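Local coordinates for succinoglycan biosynthesis protein (Bacillus cereus ATCC 14579, PDB 3B55), which binds a calcium ion and is probably an enzyme related to the erythromycin esterases, its own substrate and reaction not being established, at residues I42-T56 / I374-D386. The protein carries 1 engineered substitution. Numbering follows the deposited sequence.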
ATOM      1  N   ILE A  42     -15.744  -6.598  26.964  1.00 27.09           N
ATOM      2  CA  ILE A  42     -14.569  -6.320  26.152  1.00 25.35           C
ATOM      3  C   ILE A  42     -14.718  -4.928  25.541  1.00 24.26           C
ATOM      4  O   ILE A  42     -13.774  -4.141  25.539  1.00 19.14           O
ATOM      5  CB  ILE A  42     -14.423  -7.363  25.022  1.00 24.43           C
ATOM      6  CG1 ILE A  42     -14.047  -8.724  25.620  1.00 24.66           C
ATOM      7  CG2 ILE A  42     -13.386  -6.903  24.012  1.00 24.04           C
ATOM      8  CD1 ILE A  42     -14.094  -9.874  24.626  1.00 23.29           C
ATOM      9  N   ALA A  43     -15.917  -4.635  25.037  1.00 25.43           N
ATOM     10  CA  ALA A  43     -16.207  -3.347  24.412  1.00 26.61           C
ATOM     11  C   ALA A  43     -16.077  -2.190  25.399  1.00 29.64           C
ATOM     12  O   ALA A  43     -15.913  -1.037  24.995  1.00 28.64           O
ATOM     13  CB  ALA A  43     -17.601  -3.363  23.811  1.00 23.90           C
ATOM     14  N   LYS A  44     -16.160  -2.498  26.690  1.00 29.61           N
ATOM     15  CA  LYS A  44     -16.040  -1.480  27.721  1.00 31.62           C
ATOM     16  C   LYS A  44     -14.572  -1.265  28.062  1.00 27.88           C
ATOM     17  O   LYS A  44     -14.171  -0.167  28.444  1.00 32.07           O
ATOM     18  CB  LYS A  44     -16.825  -1.888  28.972  1.00 34.09           C
ATOM     19  CG  LYS A  44     -18.341  -1.829  28.796  1.00 39.19           C
ATOM     20  CD  LYS A  44     -18.961  -0.858  29.792  1.00 50.37           C
ATOM     21  CE  LYS A  44     -20.385  -0.444  29.402  1.00 57.77           C
ATOM     22  NZ  LYS A  44     -21.464  -1.230  30.069  1.00 57.43           N
ATOM     23  N   TRP A  45     -13.775  -2.320  27.923  1.00 28.53           N
ATOM     24  CA  TRP A  45     -12.341  -2.244  28.194  1.00 24.63           C
ATOM     25  C   TRP A  45     -11.717  -1.433  27.057  1.00 22.89           C
ATOM     26  O   TRP A  45     -10.793  -0.647  27.270  1.00 23.71           O
ATOM     27  CB  TRP A  45     -11.744  -3.653  28.218  1.00 24.07           C
ATOM     28  CG  TRP A  45     -10.278  -3.723  28.533  1.00 24.33           C
ATOM     29  CD1 TRP A  45      -9.712  -4.068  29.731  1.00 27.19           C
ATOM     30  CD2 TRP A  45      -9.190  -3.472  27.633  1.00 21.94           C
ATOM     31  NE1 TRP A  45      -8.338  -4.054  29.629  1.00 26.04           N
ATOM     32  CE2 TRP A  45      -7.992  -3.693  28.352  1.00 20.31           C
ATOM     33  CE3 TRP A  45      -9.108  -3.087  26.288  1.00 27.68           C
ATOM     34  CZ2 TRP A  45      -6.727  -3.539  27.773  1.00 21.75           C
ATOM     35  CZ3 TRP A  45      -7.847  -2.933  25.707  1.00 23.44           C
ATOM     36  CH2 TRP A  45      -6.675  -3.161  26.451  1.00 27.54           C
ATOM     37  N   LEU A  46     -12.237  -1.637  25.849  1.00 21.34           N
ATOM     38  CA  LEU A  46     -11.761  -0.930  24.663  1.00 21.25           C
ATOM     39  C   LEU A  46     -12.018   0.565  24.796  1.00 22.03           C
ATOM     40  O   LEU A  46     -11.200   1.385  24.379  1.00 21.12           O
ATOM     41  CB  LEU A  46     -12.477  -1.443  23.414  1.00 19.84           C
ATOM     42  CG  LEU A  46     -12.244  -2.896  23.010  1.00 16.62           C
ATOM     43  CD1 LEU A  46     -13.208  -3.272  21.902  1.00 19.99           C
ATOM     44  CD2 LEU A  46     -10.806  -3.083  22.564  1.00 16.85           C
ATOM     45  N   GLU A  47     -13.160   0.909  25.382  1.00 23.01           N
ATOM     46  CA  GLU A  47     -13.543   2.302  25.572  1.00 25.93           C
ATOM     47  C   GLU A  47     -12.615   3.009  26.562  1.00 24.61           C
ATOM     48  O   GLU A  47     -12.263   4.176  26.379  1.00 24.83           O
ATOM     49  CB  GLU A  47     -14.984   2.368  26.075  1.00 25.56           C
ATOM     50  CG  GLU A  47     -15.808   3.469  25.438  1.00 36.68           C
ATOM     51  CD  GLU A  47     -17.296   3.242  25.601  1.00 42.08           C
ATOM     52  OE1 GLU A  47     -17.738   2.082  25.460  1.00 48.78           O
ATOM     53  OE2 GLU A  47     -18.024   4.224  25.853  1.00 45.29           O
ATOM     54  N   ALA A  48     -12.223   2.294  27.606  1.00 23.90           N
ATOM     55  CA  ALA A  48     -11.349   2.853  28.626  1.00 25.62           C
ATOM     56  C   ALA A  48      -9.905   3.007  28.157  1.00 26.12           C
ATOM     57  O   ALA A  48      -9.157   3.809  28.710  1.00 29.23           O
ATOM     58  CB  ALA A  48     -11.397   1.982  29.879  1.00 25.81           C
ATOM     59  N   HIS A  49      -9.509   2.248  27.140  1.00 26.44           N
ATOM     60  CA  HIS A  49      -8.137   2.329  26.639  1.00 24.82           C
ATOM     61  C   HIS A  49      -8.015   2.985  25.270  1.00 23.03           C
ATOM     62  O   HIS A  49      -6.915   3.144  24.740  1.00 23.68           O
ATOM     63  CB  HIS A  49      -7.511   0.934  26.589  1.00 26.14           C
ATOM     64  CG  HIS A  49      -7.185   0.376  27.938  1.00 30.24           C
ATOM     65  ND1 HIS A  49      -8.155   0.041  28.857  1.00 30.98           N
ATOM     66  CD2 HIS A  49      -5.996   0.135  28.540  1.00 34.66           C
ATOM     67  CE1 HIS A  49      -7.579  -0.380  29.970  1.00 29.77           C
ATOM     68  NE2 HIS A  49      -6.270  -0.332  29.803  1.00 34.53           N
ATOM     69  N   ALA A  50      -9.147   3.366  24.696  1.00 21.02           N
ATOM     70  CA  ALA A  50      -9.139   3.998  23.390  1.00 17.82           C
ATOM     71  C   ALA A  50      -8.656   5.436  23.482  1.00 17.82           C
ATOM     72  O   ALA A  50      -9.004   6.155  24.423  1.00 15.12           O
ATOM     73  CB  ALA A  50     -10.539   3.952  22.775  1.00 13.62           C
ATOM     74  N   LYS A  51      -7.840   5.837  22.505  1.00 17.77           N
ATOM     75  CA  LYS A  51      -7.321   7.199  22.430  1.00 15.46           C
ATOM     76  C   LYS A  51      -8.278   7.899  21.471  1.00 15.04           C
ATOM     77  O   LYS A  51      -8.316   7.581  20.282  1.00 15.24           O
ATOM     78  CB  LYS A  51      -5.901   7.205  21.855  1.00 18.41           C
ATOM     79  CG  LYS A  51      -4.887   6.402  22.681  1.00 19.62           C
ATOM     80  CD  LYS A  51      -4.690   6.999  24.066  1.00 20.60           C
ATOM     81  CE  LYS A  51      -3.656   6.220  24.880  1.00 30.01           C
ATOM     82  NZ  LYS A  51      -4.060   4.807  25.152  1.00 34.84           N
ATOM     83  N   PRO A  52      -9.071   8.861  21.974  1.00 14.62           N
ATOM     84  CA  PRO A  52     -10.031   9.581  21.131  1.00 15.02           C
ATOM     85  C   PRO A  52      -9.457  10.447  20.021  1.00 16.46           C
ATOM     86  O   PRO A  52      -8.489  11.178  20.215  1.00 19.39           O
ATOM     87  CB  PRO A  52     -10.819  10.407  22.139  1.00 13.77           C
ATOM     88  CG  PRO A  52      -9.791  10.740  23.154  1.00 17.81           C
ATOM     89  CD  PRO A  52      -9.085   9.404  23.345  1.00 16.70           C
ATOM     90  N   LEU A  53     -10.079  10.342  18.853  1.00 19.04           N
ATOM     91  CA  LEU A  53      -9.703  11.118  17.682  1.00 21.69           C
ATOM     92  C   LEU A  53     -10.796  12.167  17.557  1.00 21.54           C
ATOM     93  O   LEU A  53     -11.977  11.842  17.429  1.00 21.07           O
ATOM     94  CB  LEU A  53      -9.667  10.228  16.440  1.00 20.94           C
ATOM     95  CG  LEU A  53      -8.309   9.833  15.855  1.00 20.27           C
ATOM     96  CD1 LEU A  53      -7.186  10.120  16.832  1.00 11.51           C
ATOM     97  CD2 LEU A  53      -8.357   8.363  15.470  1.00 17.86           C
ATOM     98  N   LYS A  54     -10.394  13.428  17.614  1.00 23.07           N
ATOM     99  CA  LYS A  54     -11.329  14.541  17.554  1.00 19.81           C
ATOM    100  C   LYS A  54     -12.045  14.708  16.213  1.00 20.21           C
ATOM    101  O   LYS A  54     -13.233  15.026  16.174  1.00 18.90           O
ATOM    102  CB  LYS A  54     -10.581  15.828  17.936  1.00 21.76           C
ATOM    103  CG  LYS A  54     -11.447  16.947  18.485  1.00 30.64           C
ATOM    104  CD  LYS A  54     -10.648  17.840  19.436  1.00 34.71           C
ATOM    105  CE  LYS A  54     -10.221  17.078  20.696  1.00 39.37           C
ATOM    106  NZ  LYS A  54      -9.490  17.935  21.675  1.00 39.84           N
ATOM    107  N   THR A  55     -11.333  14.490  15.111  1.00 19.52           N
ATOM    108  CA  THR A  55     -11.925  14.642  13.782  1.00 18.20           C
ATOM    109  C   THR A  55     -11.232  13.725  12.782  1.00 19.35           C
ATOM    110  O   THR A  55     -10.329  12.970  13.144  1.00 17.70           O
ATOM    111  CB  THR A  55     -11.732  16.068  13.238  1.00 17.45           C
ATOM    112  OG1 THR A  55     -10.360  16.241  12.861  1.00 20.50           O
ATOM    113  CG2 THR A  55     -12.077  17.109  14.297  1.00 21.03           C
ATOM    114  N   THR A  56     -11.672  13.806  11.526  1.00 18.73           N
ATOM    115  CA  THR A  56     -11.074  13.061  10.418  1.00 17.79           C
ATOM    116  C   THR A  56     -10.644  14.110   9.380  1.00 17.45           C
ATOM    117  O   THR A  56     -10.193  13.777   8.285  1.00 16.20           O
ATOM    118  CB  THR A  56     -12.070  12.051   9.756  1.00 16.45           C
ATOM    119  OG1 THR A  56     -13.247  12.734   9.316  1.00 12.99           O
ATOM    120  CG2 THR A  56     -12.467  10.965  10.729  1.00 17.19           C
ATOM    121  N   ILE A 374     -18.241  -5.145  17.743  1.00 11.57           N
ATOM    122  CA  ILE A 374     -17.626  -4.938  19.038  1.00  9.25           C
ATOM    123  C   ILE A 374     -16.930  -3.582  19.165  1.00 11.96           C
ATOM    124  O   ILE A 374     -17.203  -2.840  20.112  1.00  7.43           O
ATOM    125  CB  ILE A 374     -16.691  -6.116  19.352  1.00 10.91           C
ATOM    126  CG1 ILE A 374     -17.555  -7.376  19.528  1.00 11.90           C
ATOM    127  CG2 ILE A 374     -15.872  -5.833  20.603  1.00 10.84           C
ATOM    128  CD1 ILE A 374     -16.786  -8.677  19.677  1.00 10.06           C
ATOM    129  N   PHE A 375     -16.043  -3.247  18.229  1.00 10.99           N
ATOM    130  CA  PHE A 375     -15.380  -1.944  18.273  1.00 11.18           C
ATOM    131  C   PHE A 375     -16.428  -0.864  17.985  1.00 11.11           C
ATOM    132  O   PHE A 375     -16.287   0.287  18.398  1.00 11.56           O
ATOM    133  CB  PHE A 375     -14.260  -1.868  17.225  1.00  9.76           C
ATOM    134  CG  PHE A 375     -12.933  -2.386  17.714  1.00  8.39           C
ATOM    135  CD1 PHE A 375     -12.008  -1.527  18.292  1.00 10.80           C
ATOM    136  CD2 PHE A 375     -12.624  -3.741  17.624  1.00  6.56           C
ATOM    137  CE1 PHE A 375     -10.793  -2.007  18.775  1.00 17.66           C
ATOM    138  CE2 PHE A 375     -11.419  -4.231  18.101  1.00  8.30           C
ATOM    139  CZ  PHE A 375     -10.499  -3.361  18.679  1.00 13.45           C
ATOM    140  N   GLY A 376     -17.486  -1.250  17.278  1.00 12.03           N
ATOM    141  CA  GLY A 376     -18.545  -0.313  16.951  1.00 11.09           C
ATOM    142  C   GLY A 376     -19.386   0.113  18.143  1.00 12.75           C
ATOM    143  O   GLY A 376     -20.163   1.062  18.043  1.00 15.60           O
ATOM    144  N   GLN A 377     -19.251  -0.586  19.267  1.00 13.20           N
ATOM    145  CA  GLN A 377     -20.015  -0.233  20.458  1.00 15.13           C
ATOM    146  C   GLN A 377     -19.292   0.795  21.335  1.00 17.91           C
ATOM    147  O   GLN A 377     -19.843   1.255  22.341  1.00 17.86           O
ATOM    148  CB  GLN A 377     -20.343  -1.481  21.280  1.00 16.84           C
ATOM    149  CG  GLN A 377     -21.214  -2.498  20.546  1.00 14.41           C
ATOM    150  CD  GLN A 377     -22.419  -1.856  19.886  1.00 20.48           C
ATOM    151  OE1 GLN A 377     -22.408  -1.584  18.687  1.00 31.04           O
ATOM    152  NE2 GLN A 377     -23.458  -1.596  20.670  1.00 24.55           N
ATOM    153  N   VAL A 378     -18.061   1.145  20.964  1.00 15.17           N
ATOM    154  CA  VAL A 378     -17.306   2.143  21.715  1.00 15.44           C
ATOM    155  C   VAL A 378     -17.972   3.491  21.441  1.00 15.86           C
ATOM    156  O   VAL A 378     -18.204   3.837  20.285  1.00 16.41           O
ATOM    157  CB  VAL A 378     -15.834   2.186  21.261  1.00 17.18           C
ATOM    158  CG1 VAL A 378     -15.128   3.387  21.876  1.00 14.73           C
ATOM    159  CG2 VAL A 378     -15.136   0.892  21.671  1.00 14.49           C
ATOM    160  N   LYS A 379     -18.281   4.249  22.491  1.00 18.30           N
ATOM    161  CA  LYS A 379     -18.953   5.532  22.324  1.00 17.85           C
ATOM    162  C   LYS A 379     -18.072   6.708  21.922  1.00 17.23           C
ATOM    163  O   LYS A 379     -18.011   7.726  22.610  1.00 14.27           O
ATOM    164  CB  LYS A 379     -19.733   5.881  23.589  1.00 17.80           C
ATOM    165  CG  LYS A 379     -21.153   6.344  23.308  1.00 23.65           C
ATOM    166  CD  LYS A 379     -21.899   6.621  24.604  1.00 26.69           C
ATOM    167  CE  LYS A 379     -23.407   6.455  24.455  1.00 17.12           C
ATOM    168  NZ  LYS A 379     -24.035   7.358  23.477  1.00 21.04           N
ATOM    169  N   LYS A 380     -17.414   6.564  20.780  1.00 16.41           N
ATOM    170  CA  LYS A 380     -16.554   7.607  20.258  1.00 16.91           C
ATOM    171  C   LYS A 380     -16.621   7.555  18.736  1.00 13.79           C
ATOM    172  O   LYS A 380     -16.577   6.478  18.149  1.00 12.18           O
ATOM    173  CB  LYS A 380     -15.118   7.401  20.739  1.00 17.65           C
ATOM    174  CG  LYS A 380     -14.932   7.483  22.250  1.00 17.01           C
ATOM    175  CD  LYS A 380     -13.465   7.263  22.624  1.00 26.22           C
ATOM    176  CE  LYS A 380     -13.204   7.503  24.110  1.00 33.61           C
ATOM    177  NZ  LYS A 380     -13.874   6.504  24.987  1.00 39.77           N
ATOM    178  N   ASP A 381     -16.749   8.722  18.111  1.00 15.91           N
ATOM    179  CA  ASP A 381     -16.829   8.819  16.659  1.00 15.74           C
ATOM    180  C   ASP A 381     -15.618   8.180  15.987  1.00 15.69           C
ATOM    181  O   ASP A 381     -15.770   7.423  15.033  1.00 15.09           O
ATOM    182  CB  ASP A 381     -16.949  10.287  16.243  1.00 14.39           C
ATOM    183  CG  ASP A 381     -18.277  10.899  16.651  1.00 24.06           C
ATOM    184  OD1 ASP A 381     -18.302  12.098  17.007  1.00 25.95           O
ATOM    185  OD2 ASP A 381     -19.304  10.183  16.605  1.00 26.82           O
ATOM    186  N   GLN A 382     -14.425   8.503  16.484  1.00 13.72           N
ATOM    187  CA  GLN A 382     -13.167   7.966  15.962  1.00 15.17           C
ATOM    188  C   GLN A 382     -12.189   7.812  17.125  1.00 13.17           C
ATOM    189  O   GLN A 382     -12.199   8.606  18.069  1.00 12.64           O
ATOM    190  CB  GLN A 382     -12.517   8.914  14.942  1.00 16.47           C
ATOM    191  CG  GLN A 382     -13.406   9.425  13.828  1.00 24.98           C
ATOM    192  CD  GLN A 382     -14.260  10.583  14.267  1.00 15.89           C
ATOM    193  OE1 GLN A 382     -13.871  11.363  15.146  1.00 18.93           O
ATOM    194  NE2 GLN A 382     -15.423  10.719  13.652  1.00 25.38           N
ATOM    195  N   PHE A 383     -11.336   6.797  17.046  1.00  9.87           N
ATOM    196  CA  PHE A 383     -10.345   6.559  18.086  1.00  8.22           C
ATOM    197  C   PHE A 383      -9.354   5.503  17.638  1.00  9.84           C
ATOM    198  O   PHE A 383      -9.605   4.775  16.679  1.00  9.16           O
ATOM    199  CB  PHE A 383     -11.020   6.082  19.378  1.00  7.51           C
ATOM    200  CG  PHE A 383     -11.707   4.747  19.248  1.00  8.87           C
ATOM    201  CD1 PHE A 383     -13.007   4.658  18.758  1.00 10.09           C
ATOM    202  CD2 PHE A 383     -11.049   3.575  19.606  1.00 12.87           C
ATOM    203  CE1 PHE A 383     -13.644   3.422  18.631  1.00  8.05           C
ATOM    204  CE2 PHE A 383     -11.674   2.335  19.485  1.00  9.60           C
ATOM    205  CZ  PHE A 383     -12.974   2.256  18.997  1.00 11.41           C
ATOM    206  N   PHE A 384      -8.210   5.445  18.308  1.00  8.94           N
ATOM    207  CA  PHE A 384      -7.243   4.417  17.990  1.00 10.81           C
ATOM    208  C   PHE A 384      -6.790   3.771  19.286  1.00 10.88           C
ATOM    209  O   PHE A 384      -7.060   4.286  20.377  1.00  9.89           O
ATOM    210  CB  PHE A 384      -6.061   4.956  17.174  1.00  9.35           C
ATOM    211  CG  PHE A 384      -5.229   5.995  17.873  1.00 12.64           C
ATOM    212  CD1 PHE A 384      -5.698   7.298  18.037  1.00 11.61           C
ATOM    213  CD2 PHE A 384      -3.930   5.695  18.271  1.00  9.01           C
ATOM    214  CE1 PHE A 384      -4.882   8.285  18.575  1.00  8.61           C
ATOM    215  CE2 PHE A 384      -3.106   6.677  18.812  1.00 16.57           C
ATOM    216  CZ  PHE A 384      -3.584   7.977  18.962  1.00 10.92           C
ATOM    217  N   ILE A 385      -6.120   2.634  19.174  1.00  9.07           N
ATOM    218  CA  ILE A 385      -5.690   1.920  20.361  1.00 14.32           C
ATOM    219  C   ILE A 385      -4.532   0.992  20.061  1.00 13.93           C
ATOM    220  O   ILE A 385      -4.406   0.486  18.943  1.00 14.54           O
ATOM    221  CB  ILE A 385      -6.866   1.097  20.930  1.00 15.95           C
ATOM    222  CG1 ILE A 385      -6.402   0.254  22.114  1.00 17.22           C
ATOM    223  CG2 ILE A 385      -7.460   0.226  19.833  1.00 17.05           C
ATOM    224  CD1 ILE A 385      -7.545  -0.173  23.021  1.00 21.10           C
ATOM    225  N   ASP A 386      -3.688   0.773  21.065  1.00 13.00           N
ATOM    226  CA  ASP A 386      -2.543  -0.114  20.911  1.00 12.84           C
ATOM    227  C   ASP A 386      -2.988  -1.524  21.291  1.00 14.89           C
ATOM    228  O   ASP A 386      -3.177  -1.827  22.474  1.00 11.34           O
ATOM    229  CB  ASP A 386      -1.400   0.319  21.830  1.00 12.89           C
ATOM    230  CG  ASP A 386      -0.083  -0.345  21.468  1.00 15.60           C
ATOM    231  OD1 ASP A 386      -0.110  -1.508  21.015  1.00 13.13           O
ATOM    232  OD2 ASP A 386       0.978   0.292  21.649  1.00 20.17           O
TER
HETATM  233  O   HOH W   1     -13.290   6.573  27.692  1.00 29.70           O
HETATM  234  O   HOH W   2      -4.249   2.178  23.654  1.00 19.79           O
HETATM  235  O   HOH W   3     -14.109  10.803  18.779  1.00 24.78           O
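Backbone hydrogen bonds join Lys51 and Phe384 in both directions: Lys51 N gives to Phe384 O at 2.7 Å, and Phe384 N returns a bond to Lys51 O. Farther along, Leu53 N reaches Gln382 O at 2.9 Å. In this way 51-53 is added antiparallel to 382-386 as an outermost strand of the mixed sheet, and strand 429-433 pairs antiparallel with the other side of 382-386. Side chains pack on both faces of the sheet here. Lys51 CB sits over the Phe384 ring, 3.8 Å from its centroid, while Leu53 CD1 meets the same ring at its edge. On the other face, Ala50 CB approaches the Phe383 ring obliquely, 3.2 Å from Phe383 CD2, and Val378 CG1 lies over one face of that ring.

Helix segment 42-49 runs almost perpendicular to strand 382-386 (95°) and packs on Ile374 and Phe375 of helix 371-376 with apolar side chains. Leu46 is central here: CD1 stands 4.0 Å from the Phe375 ring centroid, almost on the ring normal, and CB packs on Val378 CG2. Its CG lies anti to the carbonyl carbon (chi1 -64°), which brings both methyls onto Phe375. Trp45 and His49 converge on Ile385 CD1. Polar links lie around Glu47, where Lys380 NZ bonds Glu47 O at 3.2 Å and water 1 bridges the same two atoms.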